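PDB 1DDZ: carbonic anhydrase from Porphyridium purpureum, which probably catalyses the reversible interconversion of carbon dioxide and hydrogencarbonate, as a zinc-dependent enzyme of the beta-class carbonic anhydrase family. Local coordinates for residues A[15-20]-A[479-484]; A[38-43]-A[462-467]. All blocks are in the same frame, centred on the assembly; numbering follows the deposited sequence.

Interaction 1 of 2, residues A[15-20]-A[479-484]; sequences KKFIEL and GVVAKA
L20 and G479 bring the backbones closest, CA to CA 6.0 Å, where helix segment 15-20 runs nearly antiparallel (162°) to strand 479-481. V481 is the residue on which the helix side chains meet. Its CB is directed toward the helix, and CG2, anti to its own carbonyl carbon, meets K16, F17 and L20. F17 crosses V481 at about a right angle, with ring atom CE2 3.6 Å from V481 CG2. L20 CD1 comes within 3.8 Å of the same methyl and also lies over one face of the F17 ring, offset toward its rim. K16 slides past V481 in the opposing direction; its chain bends at chi2 (61°), which turns CD, and farther along CE passes 3.7 Å from V480 O. G479 leaves room for L20, whose CD2 rests 4.0 Å from G479 CA. A CB at G479 would sit tight against L20 CD1, and at these backbone angles (phi 133°) it would also jam against the preceding carbonyl O, which alone calls for glycine. Helix 426-447 adds L439, M442 and C446 around F17, whose ring stacks with H443. This is helix-on-sheet packing of an alpha/beta fold: helix 12-25 is laid against edge strand 476-481 of the second five-stranded sheet within this chain.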
loop_
_atom_site.group_PDB
_atom_site.type_symbol
_atom_site.label_atom_id
_atom_site.label_comp_id
_atom_site.label_asym_id
_atom_site.label_seq_id
_atom_site.Cartn_x
_atom_site.Cartn_y
_atom_site.Cartn_z
ATOM N N LYS A 15 -23.311 -12.163 11.944
ATOM C CA LYS A 15 -24.412 -13.118 11.918
ATOM C C LYS A 15 -24.882 -13.282 10.493
ATOM O O LYS A 15 -25.047 -14.399 9.999
ATOM C CB LYS A 15 -25.570 -12.619 12.774
ATOM C CG LYS A 15 -25.257 -12.567 14.255
ATOM C CD LYS A 15 -26.465 -12.060 14.990
ATOM C CE LYS A 15 -26.204 -11.919 16.479
ATOM N NZ LYS A 15 -27.379 -11.233 17.101
ATOM N N LYS A 16 -25.088 -12.155 9.823
ATOM C CA LYS A 16 -25.507 -12.157 8.441
ATOM C C LYS A 16 -24.598 -13.032 7.575
ATOM O O LYS A 16 -25.078 -13.842 6.778
ATOM C CB LYS A 16 -25.513 -10.738 7.895
ATOM C CG LYS A 16 -25.884 -10.653 6.431
ATOM C CD LYS A 16 -27.280 -11.204 6.240
ATOM C CE LYS A 16 -27.694 -11.224 4.781
ATOM N NZ LYS A 16 -29.171 -11.404 4.623
ATOM N N PHE A 17 -23.289 -12.915 7.729
ATOM C CA PHE A 17 -22.439 -13.733 6.890
ATOM C C PHE A 17 -22.433 -15.215 7.209
ATOM O O PHE A 17 -22.373 -16.019 6.290
ATOM C CB PHE A 17 -21.053 -13.124 6.682
ATOM C CG PHE A 17 -21.019 -12.108 5.564
ATOM C CD1 PHE A 17 -20.657 -12.487 4.279
ATOM C CD2 PHE A 17 -21.469 -10.815 5.770
ATOM C CE1 PHE A 17 -20.750 -11.596 3.216
ATOM C CE2 PHE A 17 -21.564 -9.919 4.716
ATOM C CZ PHE A 17 -21.210 -10.309 3.442
ATOM N N ILE A 18 -22.643 -15.571 8.475
ATOM C CA ILE A 18 -22.717 -16.971 8.869
ATOM C C ILE A 18 -23.923 -17.560 8.129
ATOM O O ILE A 18 -23.856 -18.641 7.564
ATOM C CB ILE A 18 -22.919 -17.101 10.379
ATOM C CG1 ILE A 18 -21.601 -16.832 11.099
ATOM C CG2 ILE A 18 -23.423 -18.493 10.730
ATOM C CD1 ILE A 18 -21.763 -16.610 12.591
ATOM N N GLU A 19 -24.990 -16.782 8.053
ATOM C CA GLU A 19 -26.210 -17.171 7.355
ATOM C C GLU A 19 -25.954 -17.329 5.836
ATOM O O GLU A 19 -26.409 -18.285 5.217
ATOM C CB GLU A 19 -27.237 -16.078 7.591
ATOM C CG GLU A 19 -28.670 -16.479 7.524
ATOM C CD GLU A 19 -29.559 -15.421 8.175
ATOM O OE1 GLU A 19 -30.458 -14.884 7.486
ATOM O OE2 GLU A 19 -29.351 -15.115 9.373
ATOM N N LEU A 20 -25.203 -16.394 5.250
ATOM C CA LEU A 20 -24.880 -16.446 3.830
ATOM C C LEU A 20 -23.961 -17.630 3.512
ATOM O O LEU A 20 -24.060 -18.259 2.481
ATOM C CB LEU A 20 -24.223 -15.138 3.396
ATOM C CG LEU A 20 -25.130 -13.918 3.332
ATOM C CD1 LEU A 20 -24.335 -12.726 2.837
ATOM C CD2 LEU A 20 -26.305 -14.200 2.417
ATOM N N GLY A 479 -24.681 -14.186 -2.566
ATOM C CA GLY A 479 -25.283 -13.518 -1.435
ATOM C C GLY A 479 -25.437 -12.031 -1.697
ATOM O O GLY A 479 -24.823 -11.483 -2.613
ATOM N N VAL A 480 -26.296 -11.382 -0.922
ATOM C CA VAL A 480 -26.513 -9.956 -1.048
ATOM C C VAL A 480 -26.767 -9.451 0.366
ATOM O O VAL A 480 -27.258 -10.210 1.201
ATOM C CB VAL A 480 -27.701 -9.664 -1.956
ATOM C CG1 VAL A 480 -28.982 -10.082 -1.297
ATOM C CG2 VAL A 480 -27.725 -8.194 -2.325
ATOM N N VAL A 481 -26.306 -8.240 0.676
ATOM C CA VAL A 481 -26.504 -7.650 2.001
ATOM C C VAL A 481 -26.970 -6.231 1.766
ATOM O O VAL A 481 -26.302 -5.448 1.081
ATOM C CB VAL A 481 -25.203 -7.568 2.821
ATOM C CG1 VAL A 481 -25.495 -6.981 4.195
ATOM C CG2 VAL A 481 -24.551 -8.903 2.969
ATOM N N ALA A 482 -28.132 -5.898 2.304
ATOM C CA ALA A 482 -28.681 -4.555 2.150
ATOM C C ALA A 482 -28.305 -3.642 3.300
ATOM O O ALA A 482 -28.361 -2.434 3.167
ATOM C CB ALA A 482 -30.187 -4.615 2.016
ATOM N N LYS A 483 -28.022 -4.211 4.458
ATOM C CA LYS A 483 -27.628 -3.410 5.605
ATOM C C LYS A 483 -27.400 -4.340 6.775
ATOM O O LYS A 483 -28.206 -5.222 7.028
ATOM C CB LYS A 483 -28.715 -2.402 5.966
ATOM C CG LYS A 483 -28.245 -1.289 6.882
ATOM C CD LYS A 483 -29.405 -0.386 7.270
ATOM C CE LYS A 483 -28.914 0.873 7.964
ATOM N NZ LYS A 483 -30.040 1.688 8.516
ATOM N N ALA A 484 -26.304 -4.122 7.484
ATOM C CA ALA A 484 -25.946 -4.939 8.623
ATOM C C ALA A 484 -24.888 -4.191 9.437
ATOM O O ALA A 484 -23.776 -3.920 8.969
ATOM C CB ALA A 484 -25.416 -6.294 8.151
#

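Interaction 2 of 2, residues A[38-43]-A[462-467]; sequences NIFANN and EVQGVV
I39 and F40, near the start of helix 38-53, pack against Q464 and V466 of strand 462-468 in a buried helix-to-sheet contact of the beta-carbonic anhydrase alpha/beta fold. The strand is an inner one of the second mixed sheet, lying between its parallel neighbour 378-384 and the antiparallel strand 476-481. The segment axes stand 11.5 Å apart at 33°, so the side chains, not the backbones, make the contact. I39 and Q464 reach toward each other tip to tip, and I39 CD1 touches Q464 CG at 3.9 Å. The first torsion of I39 (60°) holds CG1 in the crowded position between the backbone N and the carbonyl carbon, and CG1 lies over one face of the F40 ring, toward its rim. F40 also meets Q464 tip to tip: the ring and amide planes are 90° apart, and Q464 CD is 4.0 Å from both F40 CE1 and F40 CZ. An alanine in place of Q464 lacks the CG and amide that meet I39 CD1 and the F40 ring, and would probably leave a gap at these two tips, with V466 their remaining partner on the strand. Farther along the helix, the N43 amide forms hydrogen bonds with the backbone of I338, G473 and L475. V466 also packs on V380 and C382 of the adjoining strand, and L475 touches both V466 and F40. F40 and V466 slide past each other in opposite directions, and the closest approach is made by V466 CG2, 3.5 Å from F40 CE2 and 3.7 Å from F40 CZ.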
loop_
_atom_site.group_PDB
_atom_site.type_symbol
_atom_site.label_atom_id
_atom_site.label_comp_id
_atom_site.label_asym_id
_atom_site.label_seq_id
_atom_site.Cartn_x
_atom_site.Cartn_y
_atom_site.Cartn_z
ATOM N N ASN A 38 -32.187 -7.625 -10.372
ATOM C CA ASN A 38 -32.443 -7.499 -11.788
ATOM C C ASN A 38 -31.153 -7.730 -12.574
ATOM O O ASN A 38 -31.209 -7.996 -13.769
ATOM C CB ASN A 38 -33.147 -6.165 -12.128
ATOM C CG ASN A 38 -32.185 -5.010 -12.374
ATOM O OD1 ASN A 38 -32.327 -4.285 -13.367
ATOM N ND2 ASN A 38 -31.250 -4.791 -11.454
ATOM N N ILE A 39 -30.001 -7.738 -11.895
ATOM C CA ILE A 39 -28.750 -7.993 -12.599
ATOM C C ILE A 39 -28.714 -9.416 -13.145
ATOM O O ILE A 39 -28.134 -9.668 -14.186
ATOM C CB ILE A 39 -27.461 -7.726 -11.754
ATOM C CG1 ILE A 39 -27.400 -8.591 -10.498
ATOM C CG2 ILE A 39 -27.326 -6.248 -11.459
ATOM C CD1 ILE A 39 -26.018 -8.643 -9.913
ATOM N N PHE A 40 -29.358 -10.343 -12.447
ATOM C CA PHE A 40 -29.395 -11.724 -12.901
ATOM C C PHE A 40 -30.326 -11.800 -14.114
ATOM O O PHE A 40 -30.016 -12.421 -15.123
ATOM C CB PHE A 40 -29.859 -12.618 -11.760
ATOM C CG PHE A 40 -28.906 -12.647 -10.612
ATOM C CD1 PHE A 40 -29.224 -12.017 -9.413
ATOM C CD2 PHE A 40 -27.677 -13.288 -10.734
ATOM C CE1 PHE A 40 -28.335 -12.025 -8.349
ATOM C CE2 PHE A 40 -26.779 -13.306 -9.673
ATOM C CZ PHE A 40 -27.109 -12.670 -8.475
ATOM N N ALA A 41 -31.426 -11.068 -14.052
ATOM C CA ALA A 41 -32.359 -11.021 -15.165
ATOM C C ALA A 41 -31.682 -10.397 -16.396
ATOM O O ALA A 41 -31.873 -10.841 -17.533
ATOM C CB ALA A 41 -33.580 -10.202 -14.772
ATOM N N ASN A 42 -30.895 -9.354 -16.158
ATOM C CA ASN A 42 -30.199 -8.658 -17.231
ATOM C C ASN A 42 -29.100 -9.530 -17.788
ATOM O O ASN A 42 -28.908 -9.595 -18.992
ATOM C CB ASN A 42 -29.662 -7.319 -16.734
ATOM C CG ASN A 42 -30.740 -6.261 -16.694
ATOM O OD1 ASN A 42 -31.628 -6.255 -17.547
ATOM N ND2 ASN A 42 -30.687 -5.377 -15.711
ATOM N N ASN A 43 -28.387 -10.214 -16.910
ATOM C CA ASN A 43 -27.347 -11.123 -17.346
ATOM C C ASN A 43 -27.947 -12.220 -18.225
ATOM O O ASN A 43 -27.340 -12.636 -19.214
ATOM C CB ASN A 43 -26.696 -11.791 -16.151
ATOM C CG ASN A 43 -25.850 -12.970 -16.550
ATOM O OD1 ASN A 43 -26.131 -14.104 -16.183
ATOM N ND2 ASN A 43 -24.809 -12.713 -17.311
ATOM N N GLU A 462 -26.538 -1.614 -1.669
ATOM C CA GLU A 462 -26.593 -3.069 -1.642
ATOM C C GLU A 462 -25.249 -3.678 -2.030
ATOM O O GLU A 462 -24.630 -3.263 -3.001
ATOM C CB GLU A 462 -27.675 -3.520 -2.617
ATOM C CG GLU A 462 -27.728 -4.997 -2.902
ATOM C CD GLU A 462 -28.831 -5.352 -3.877
ATOM O OE1 GLU A 462 -28.574 -5.324 -5.100
ATOM O OE2 GLU A 462 -29.958 -5.651 -3.419
ATOM N N VAL A 463 -24.751 -4.597 -1.224
ATOM C CA VAL A 463 -23.489 -5.266 -1.541
ATOM C C VAL A 463 -23.861 -6.661 -2.036
ATOM O O VAL A 463 -24.394 -7.473 -1.282
ATOM C CB VAL A 463 -22.567 -5.382 -0.314
ATOM C CG1 VAL A 463 -21.272 -6.086 -0.705
ATOM C CG2 VAL A 463 -22.277 -3.991 0.276
ATOM N N GLN A 464 -23.602 -6.919 -3.308
ATOM C CA GLN A 464 -23.921 -8.189 -3.959
ATOM C C GLN A 464 -22.674 -9.024 -4.282
ATOM O O GLN A 464 -21.627 -8.494 -4.677
ATOM C CB GLN A 464 -24.717 -7.884 -5.238
ATOM C CG GLN A 464 -24.929 -9.034 -6.198
ATOM C CD GLN A 464 -26.029 -9.995 -5.764
ATOM O OE1 GLN A 464 -25.763 -11.140 -5.380
ATOM N NE2 GLN A 464 -27.259 -9.547 -5.852
ATOM N N GLY A 465 -22.787 -10.329 -4.067
ATOM C CA GLY A 465 -21.708 -11.269 -4.342
ATOM C C GLY A 465 -22.180 -12.081 -5.541
ATOM O O GLY A 465 -23.345 -12.510 -5.588
ATOM N N VAL A 466 -21.282 -12.356 -6.476
ATOM C CA VAL A 466 -21.669 -13.026 -7.713
ATOM C C VAL A 466 -20.486 -13.856 -8.239
ATOM O O VAL A 466 -19.348 -13.604 -7.853
ATOM C CB VAL A 466 -22.126 -11.883 -8.720
ATOM C CG1 VAL A 466 -21.157 -11.681 -9.855
ATOM C CG2 VAL A 466 -23.548 -12.068 -9.182
ATOM N N VAL A 467 -20.754 -14.918 -9.001
ATOM C CA VAL A 467 -19.682 -15.749 -9.581
ATOM C C VAL A 467 -20.211 -16.345 -10.880
ATOM O O VAL A 467 -21.414 -16.439 -11.062
ATOM C CB VAL A 467 -19.239 -16.911 -8.644
ATOM C CG1 VAL A 467 -20.287 -18.042 -8.638
ATOM C CG2 VAL A 467 -17.897 -17.483 -9.098
#

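How the interactions relate
The two contacts sit on neighbouring antiparallel strands of one sheet, with their centres about 15 Å apart. Backbone bonds that are probably hydrogen bonds join them directly: G465 N to G479 O, and V481 N to V463 O, each 2.8 Å. Strands 462-468 and 476-481 follow each other in sequence, as do helices 12-25 and 38-53, and interaction 2 is nested inside the loop that interaction 1 closes. Together they fix two successive N-terminal helices onto the far end of the chain. Interaction 2 is the nearer to the metal: the V466 side chain lies about 8 Å from that of H384, which binds zinc with C328, D330 and C387, and about 12 Å from the zinc itself. Interaction 1 lies away from the zinc sites.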